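PDB 4G2C: DyP2 from Amycolatopsis sp. ATCC 39116, which is a haem-containing dye-decolourising peroxidase from a lignin-reactive bacterium, carries a bound manganese ion, and probably oxidises dyes, manganese and lignin-related compounds. Local coordinates for residues A187-P190 / A191-V195; L282-E285 / A286-D289; R297-D300 / R301-A304. All blocks are in the same frame, centred on the assembly; numbering follows the deposited sequence.

In the fold
Contacts 2 and 3 sit together at the manganese side of the chain, their centres about 12 Å apart, and they touch where the backbone of Glu287 meets Ala304. Contact 2 supplies Glu287, which binds the manganese together with Glu313; the side chain of Glu302 in contact 3 comes to about 5 Å from the same ion. The haem lies close by as well, with the Phe283 side chain of contact 2 about 7 Å from it. Contact 1 is remote: a turn at the surface of the DyP alpha+beta domain, its centre about 45 Å from that of contact 2 and about 53 Å from that of contact 3, on the opposite side of the chain's centre from the latter.

Contact 1: A187-P190 / A191-V195; sequences ALRP and ASVTV
Ala191 and Ser192 form the middle of a type I beta turn that runs from Pro190 to Val193 and reverses the chain. The OG of Ser192 passes loosely by the proline ring and makes a weak hydrogen bond to Glu79 of helix 77-88. Val193 N bonds to Pro190 O at 3.1 Å, closing the turn. This turn is the link by which helix 175-188 hands over to strand 193-205, an element of the antiparallel sheet in the alpha+beta barrel domain of the DyP family. The buried side chain of Val193 splits between two neighbours: CG2 packs on Pro190 CG at 3.6 Å, while CG1 lies 4.0 Å from Arg189 CG. Phe83 of helix 77-88 packs on all three residues. The carbonyl of Val193 is used too, because Arg189 NH1 donates to Val193 O at 2.7 Å, the oxygen lying in the guanidinium plane. With CG anti to the backbone N (chi1 -168°), the arginine carries CG and CD past Val193; the bend at chi3 and the turn at chi4 (90°) then swing NH1 onto the oxygen, and Glu186 holds NH2 in a salt bridge. An alanine in place of Arg189 is likely to cost Val193 O this donor and Glu186 its positive mate. Thr194 pairs through its backbone with Gly73 of strand 66-74, and Val195 brings CG2 to 4.5 Å from Arg189 CD.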
loop_
_atom_site.group_PDB
_atom_site.type_symbol
_atom_site.label_atom_id
_atom_site.label_comp_id
_atom_site.label_asym_id
_atom_site.label_seq_id
_atom_site.Cartn_x
_atom_site.Cartn_y
_atom_site.Cartn_z
ATOM N N ALA A 187 12.294 26.650 -4.652
ATOM C CA ALA A 187 12.961 27.811 -4.085
ATOM C C ALA A 187 14.168 27.407 -3.236
ATOM O O ALA A 187 15.240 28.013 -3.349
ATOM C CB ALA A 187 11.975 28.638 -3.258
ATOM N N LEU A 188 13.990 26.380 -2.402
ATOM C CA LEU A 188 15.026 25.928 -1.463
ATOM C C LEU A 188 16.080 25.003 -2.077
ATOM O O LEU A 188 17.099 24.702 -1.446
ATOM C CB LEU A 188 14.391 25.219 -0.262
ATOM C CG LEU A 188 13.536 26.056 0.693
ATOM C CD1 LEU A 188 12.859 25.159 1.725
ATOM C CD2 LEU A 188 14.374 27.131 1.387
ATOM N N ARG A 189 15.845 24.536 -3.295
ATOM C CA ARG A 189 16.709 23.491 -3.828
ATOM C C ARG A 189 17.988 24.014 -4.479
ATOM O O ARG A 189 17.936 24.788 -5.435
ATOM C CB ARG A 189 15.953 22.586 -4.792
ATOM C CG ARG A 189 16.720 21.335 -5.140
ATOM C CD ARG A 189 16.023 20.576 -6.243
ATOM N NE ARG A 189 15.745 21.452 -7.377
ATOM C CZ ARG A 189 16.582 21.648 -8.393
ATOM N NH1 ARG A 189 17.752 21.022 -8.428
ATOM N NH2 ARG A 189 16.248 22.466 -9.384
ATOM N N PRO A 190 19.145 23.578 -3.958
ATOM C CA PRO A 190 20.442 23.913 -4.549
ATOM C C PRO A 190 20.693 23.066 -5.794
ATOM O O PRO A 190 20.061 22.018 -5.980
ATOM C CB PRO A 190 21.425 23.524 -3.448
ATOM C CG PRO A 190 20.740 22.358 -2.766
ATOM C CD PRO A 190 19.281 22.700 -2.782
ATOM N N ALA A 191 21.626 23.516 -6.628
ATOM C CA ALA A 191 21.941 22.844 -7.884
ATOM C C ALA A 191 22.528 21.437 -7.716
ATOM O O ALA A 191 22.393 20.595 -8.609
ATOM C CB ALA A 191 22.870 23.708 -8.712
ATOM N N SER A 192 23.170 21.178 -6.579
ATOM C CA SER A 192 23.758 19.859 -6.315
ATOM C C SER A 192 22.737 18.821 -5.830
ATOM O O SER A 192 23.090 17.665 -5.550
ATOM C CB SER A 192 24.835 19.982 -5.252
ATOM O OG SER A 192 24.252 20.455 -4.058
ATOM N N VAL A 193 21.487 19.248 -5.672
ATOM C CA VAL A 193 20.415 18.312 -5.362
ATOM C C VAL A 193 19.601 18.181 -6.628
ATOM O O VAL A 193 18.798 19.046 -6.954
ATOM C CB VAL A 193 19.518 18.784 -4.204
ATOM C CG1 VAL A 193 18.305 17.866 -4.070
ATOM C CG2 VAL A 193 20.306 18.816 -2.894
ATOM N N THR A 194 19.847 17.107 -7.356
ATOM C CA THR A 194 19.174 16.898 -8.618
ATOM C C THR A 194 17.894 16.092 -8.448
ATOM O O THR A 194 17.730 15.307 -7.497
ATOM C CB THR A 194 20.090 16.198 -9.621
ATOM O OG1 THR A 194 20.675 15.050 -8.995
ATOM C CG2 THR A 194 21.213 17.153 -10.072
ATOM N N VAL A 195 16.978 16.320 -9.374
ATOM C CA VAL A 195 15.806 15.494 -9.500
ATOM C C VAL A 195 16.082 14.420 -10.539
ATOM O O VAL A 195 16.121 14.711 -11.731
ATOM C CB VAL A 195 14.631 16.328 -9.977
ATOM C CG1 VAL A 195 13.402 15.446 -10.108
ATOM C CG2 VAL A 195 14.401 17.485 -9.024
#

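Contact 2: L282-E285 / A286-D289; sequences LFKE and AERD. With MN (manganese (II) ion), chain D.
Leu282 and Ala286 are joined by the first of four successive i to i+4 backbone bonds, Ala286 N to Leu282 O at 2.8 Å, the regular pattern of an alpha helix. Phe283, one residue on, receives Glu287 N at its carbonyl, and its ring edge comes up to the same glutamate. Glu287 OE1 lies at that edge, 3.3 Å from Phe283 CE2, with ring and carboxylate planes almost perpendicular (89°). The Lys284 side chain runs beside Glu287, a bend at chi2 (-50°) bringing NZ to 2.7 Å from Glu287 OE1. In this salt bridge NZ meets OE1 from above the carboxylate plane, while the ammonium also donates to the backbone oxygen of Phe215; OE1 has a further, weak hydrogen bond with Tyr217 OH. The other oxygen, Glu287 OE2, binds manganese at 2.3 Å, with Glu313 and a water as further ligands; Lys284 thus acts as a second-shell residue, probably fixing how the carboxylate is turned. On the outer side, Glu285 places its CA over one face of the Arg288 guanidinium. That arginine reaches Asp289 OD1 with both NE, at 3.0 Å, and NH2, side-on from one face of the carboxylate. Helix 280-293, which follows strand 267-278 after Asn279, whose OD1 takes the Leu282 N-H, rests Leu282 and Ala286 against Pro471, stacks Phe283 on Phe215 and leads through a loop to helix 303-309.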
loop_
_atom_site.group_PDB
_atom_site.type_symbol
_atom_site.label_atom_id
_atom_site.label_comp_id
_atom_site.label_asym_id
_atom_site.label_seq_id
_atom_site.Cartn_x
_atom_site.Cartn_y
_atom_site.Cartn_z
ATOM N N LEU A 282 -5.788 -6.716 -20.368
ATOM C CA LEU A 282 -5.520 -8.137 -20.259
ATOM C C LEU A 282 -6.224 -8.710 -19.027
ATOM O O LEU A 282 -6.682 -9.867 -19.022
ATOM C CB LEU A 282 -4.017 -8.356 -20.173
ATOM C CG LEU A 282 -3.462 -9.755 -19.972
ATOM C CD1 LEU A 282 -3.836 -10.672 -21.110
ATOM C CD2 LEU A 282 -1.951 -9.639 -19.852
ATOM N N PHE A 283 -6.308 -7.893 -17.981
ATOM C CA PHE A 283 -6.959 -8.323 -16.744
ATOM C C PHE A 283 -8.448 -8.552 -16.975
ATOM O O PHE A 283 -9.019 -9.507 -16.451
ATOM C CB PHE A 283 -6.717 -7.321 -15.590
ATOM C CG PHE A 283 -7.118 -7.848 -14.243
ATOM C CD1 PHE A 283 -6.249 -8.641 -13.507
ATOM C CD2 PHE A 283 -8.381 -7.586 -13.728
ATOM C CE1 PHE A 283 -6.626 -9.149 -12.274
ATOM C CE2 PHE A 283 -8.757 -8.084 -12.500
ATOM C CZ PHE A 283 -7.879 -8.866 -11.772
ATOM N N LYS A 284 -9.072 -7.676 -17.763
ATOM C CA LYS A 284 -10.486 -7.829 -18.099
ATOM C C LYS A 284 -10.729 -8.996 -19.054
ATOM O O LYS A 284 -11.789 -9.609 -19.022
ATOM C CB LYS A 284 -11.067 -6.544 -18.687
ATOM C CG LYS A 284 -11.188 -5.427 -17.697
ATOM C CD LYS A 284 -11.900 -5.879 -16.420
ATOM C CE LYS A 284 -12.055 -4.711 -15.455
ATOM N NZ LYS A 284 -12.565 -5.114 -14.123
ATOM N N GLU A 285 -9.753 -9.298 -19.899
ATOM C CA GLU A 285 -9.873 -10.434 -20.789
ATOM C C GLU A 285 -9.796 -11.661 -19.912
ATOM O O GLU A 285 -10.535 -12.638 -20.093
ATOM C CB GLU A 285 -8.741 -10.456 -21.826
ATOM C CG GLU A 285 -8.869 -9.412 -22.924
ATOM C CD GLU A 285 -7.710 -9.455 -23.914
ATOM O OE1 GLU A 285 -6.562 -9.716 -23.488
ATOM O OE2 GLU A 285 -7.947 -9.240 -25.122
ATOM N N ALA A 286 -8.887 -11.603 -18.953
ATOM C CA ALA A 286 -8.722 -12.698 -18.017
ATOM C C ALA A 286 -10.002 -12.932 -17.241
ATOM O O ALA A 286 -10.391 -14.075 -17.068
ATOM C CB ALA A 286 -7.537 -12.458 -17.077
ATOM N N GLU A 287 -10.657 -11.865 -16.773
ATOM C CA GLU A 287 -11.954 -12.025 -16.089
ATOM C C GLU A 287 -12.911 -12.752 -17.025
ATOM O O GLU A 287 -13.581 -13.712 -16.627
ATOM C CB GLU A 287 -12.590 -10.684 -15.664
ATOM C CG GLU A 287 -11.801 -9.850 -14.649
ATOM C CD GLU A 287 -12.567 -8.619 -14.121
ATOM O OE1 GLU A 287 -11.897 -7.715 -13.561
ATOM O OE2 GLU A 287 -13.825 -8.549 -14.243
ATOM N N ARG A 288 -12.972 -12.288 -18.274
ATOM C CA ARG A 288 -13.880 -12.874 -19.255
ATOM C C ARG A 288 -13.614 -14.369 -19.459
ATOM O O ARG A 288 -14.530 -15.180 -19.371
ATOM C CB ARG A 288 -13.787 -12.138 -20.592
ATOM C CG ARG A 288 -14.693 -12.717 -21.675
ATOM C CD ARG A 288 -14.196 -12.324 -23.059
ATOM N NE ARG A 288 -12.829 -12.796 -23.292
ATOM C CZ ARG A 288 -11.901 -12.103 -23.954
ATOM N NH1 ARG A 288 -12.193 -10.906 -24.453
ATOM N NH2 ARG A 288 -10.680 -12.606 -24.121
ATOM N N ASP A 289 -12.359 -14.714 -19.728
ATOM C CA ASP A 289 -11.978 -16.089 -20.008
ATOM C C ASP A 289 -12.221 -17.042 -18.830
ATOM O O ASP A 289 -12.622 -18.190 -19.039
ATOM C CB ASP A 289 -10.514 -16.175 -20.462
ATOM C CG ASP A 289 -10.257 -15.444 -21.783
ATOM O OD1 ASP A 289 -11.224 -15.151 -22.526
ATOM O OD2 ASP A 289 -9.076 -15.158 -22.072
HETATM MN MN MN D . -15.653 -7.436 -13.373
HETATM O O HOH W 1 -15.876 -8.285 -11.228
#

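Contact 3: R297-D300 / R301-A304; sequences RGED and RERA
Asp300 and Arg303 form the tight part of this turn, gripping each other side-on through two bonds. Arg303 NE meets Asp300 OD1 at 2.9 Å along an almost straight line (174°), and Arg303 NH2 reaches the syn lone pair of Asp300 OD2 at 3.0 Å. Carboxylate and guanidinium are nearly coplanar, 21° apart, so each oxygen faces its own nitrogen. Both side chains start with CG pointing opposite their backbone N, and the arginine then bends at chi3 to lay its guanidinium edge-on to the acid. The buried Arg303 has further work to do: NH2 also donates to the backbone oxygen of Pro456, and the side chain packs on Leu296 and Phe312. The backbone of the turn is wound in i to i+3 bonds, Glu302 N to Glu299 O at 2.8 Å and Arg303 N to Asp300 O at 3.0 Å, the spacing of a 3-10 turn.

The other side is looser and largely exposed. Arg301 curls back alongside Gly298, and its NE makes only a weak bond to Gly298 O at 2.8 Å. Gly298 has a positive phi, a backbone shape that favours glycine. Glu299 and Glu302 bring two acids together, Glu299 OE1 lying 2.7 Å from Glu302 OE2 with the carboxylate planes nearly perpendicular, and the side chain of Glu302 also touches Pro324. The turn connects the loop after helix 280-293 to helix 303-309, and Ala304 packs against Leu290 and Ala291 of the former helix.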
loop_
_atom_site.group_PDB
_atom_site.type_symbol
_atom_site.label_atom_id
_atom_site.label_comp_id
_atom_site.label_asym_id
_atom_site.label_seq_id
_atom_site.Cartn_x
_atom_site.Cartn_y
_atom_site.Cartn_z
ATOM N N ARG A 297 -22.553 -17.360 -15.948
ATOM C CA ARG A 297 -23.553 -16.790 -16.841
ATOM C C ARG A 297 -24.160 -15.483 -16.327
ATOM O O ARG A 297 -24.256 -15.262 -15.120
ATOM C CB ARG A 297 -24.654 -17.830 -17.070
ATOM C CG ARG A 297 -24.117 -19.260 -17.014
ATOM C CD ARG A 297 -24.933 -20.226 -17.840
ATOM N NE ARG A 297 -25.100 -19.783 -19.225
ATOM C CZ ARG A 297 -25.850 -20.422 -20.124
ATOM N NH1 ARG A 297 -26.492 -21.536 -19.786
ATOM N NH2 ARG A 297 -25.959 -19.950 -21.359
ATOM N N GLY A 298 -24.580 -14.626 -17.250
ATOM C CA GLY A 298 -25.270 -13.402 -16.886
ATOM C C GLY A 298 -24.389 -12.438 -16.109
ATOM O O GLY A 298 -23.170 -12.399 -16.303
ATOM N N GLU A 299 -25.005 -11.654 -15.230
ATOM C CA GLU A 299 -24.246 -10.736 -14.388
ATOM C C GLU A 299 -23.277 -11.521 -13.493
ATOM O O GLU A 299 -22.170 -11.062 -13.231
ATOM C CB GLU A 299 -25.174 -9.829 -13.562
ATOM C CG GLU A 299 -25.587 -8.506 -14.251
ATOM C CD GLU A 299 -24.474 -7.432 -14.271
ATOM O OE1 GLU A 299 -24.273 -6.743 -13.239
ATOM O OE2 GLU A 299 -23.811 -7.257 -15.324
ATOM N N ASP A 300 -23.686 -12.714 -13.063
ATOM C CA ASP A 300 -22.836 -13.587 -12.255
ATOM C C ASP A 300 -21.439 -13.787 -12.851
ATOM O O ASP A 300 -20.544 -14.276 -12.171
ATOM C CB ASP A 300 -23.506 -14.949 -12.027
ATOM C CG ASP A 300 -22.725 -15.838 -11.054
ATOM O OD1 ASP A 300 -22.316 -15.360 -9.971
ATOM O OD2 ASP A 300 -22.520 -17.029 -11.365
ATOM N N ARG A 301 -21.245 -13.415 -14.113
ATOM C CA ARG A 301 -19.914 -13.508 -14.719
ATOM C C ARG A 301 -18.901 -12.587 -14.029
ATOM O O ARG A 301 -17.689 -12.826 -14.073
ATOM C CB ARG A 301 -19.972 -13.214 -16.218
ATOM C CG ARG A 301 -20.329 -14.436 -17.060
ATOM C CD ARG A 301 -20.615 -14.045 -18.495
ATOM N NE ARG A 301 -21.798 -13.183 -18.598
ATOM C CZ ARG A 301 -21.908 -12.144 -19.426
ATOM N NH1 ARG A 301 -23.023 -11.424 -19.448
ATOM N NH2 ARG A 301 -20.903 -11.816 -20.228
ATOM N N GLU A 302 -19.416 -11.537 -13.399
ATOM C CA GLU A 302 -18.615 -10.612 -12.593
ATOM C C GLU A 302 -17.889 -11.317 -11.442
ATOM O O GLU A 302 -16.871 -10.821 -10.956
ATOM C CB GLU A 302 -19.505 -9.512 -12.000
ATOM C CG GLU A 302 -20.062 -8.512 -12.997
ATOM C CD GLU A 302 -21.135 -7.625 -12.377
ATOM O OE1 GLU A 302 -21.533 -7.902 -11.224
ATOM O OE2 GLU A 302 -21.586 -6.662 -13.046
ATOM N N ARG A 303 -18.426 -12.456 -10.995
ATOM C CA ARG A 303 -17.831 -13.183 -9.876
ATOM C C ARG A 303 -16.442 -13.729 -10.226
ATOM O O ARG A 303 -15.634 -14.006 -9.337
ATOM C CB ARG A 303 -18.748 -14.293 -9.396
ATOM C CG ARG A 303 -18.255 -15.012 -8.163
ATOM C CD ARG A 303 -19.411 -15.696 -7.439
ATOM N NE ARG A 303 -20.197 -16.518 -8.347
ATOM C CZ ARG A 303 -19.979 -17.813 -8.554
ATOM N NH1 ARG A 303 -19.002 -18.434 -7.904
ATOM N NH2 ARG A 303 -20.739 -18.485 -9.410
ATOM N N ALA A 304 -16.151 -13.861 -11.520
ATOM C CA ALA A 304 -14.830 -14.338 -11.935
ATOM C C ALA A 304 -13.779 -13.353 -11.460
ATOM O O ALA A 304 -12.708 -13.750 -11.004
ATOM C CB ALA A 304 -14.755 -14.500 -13.438
#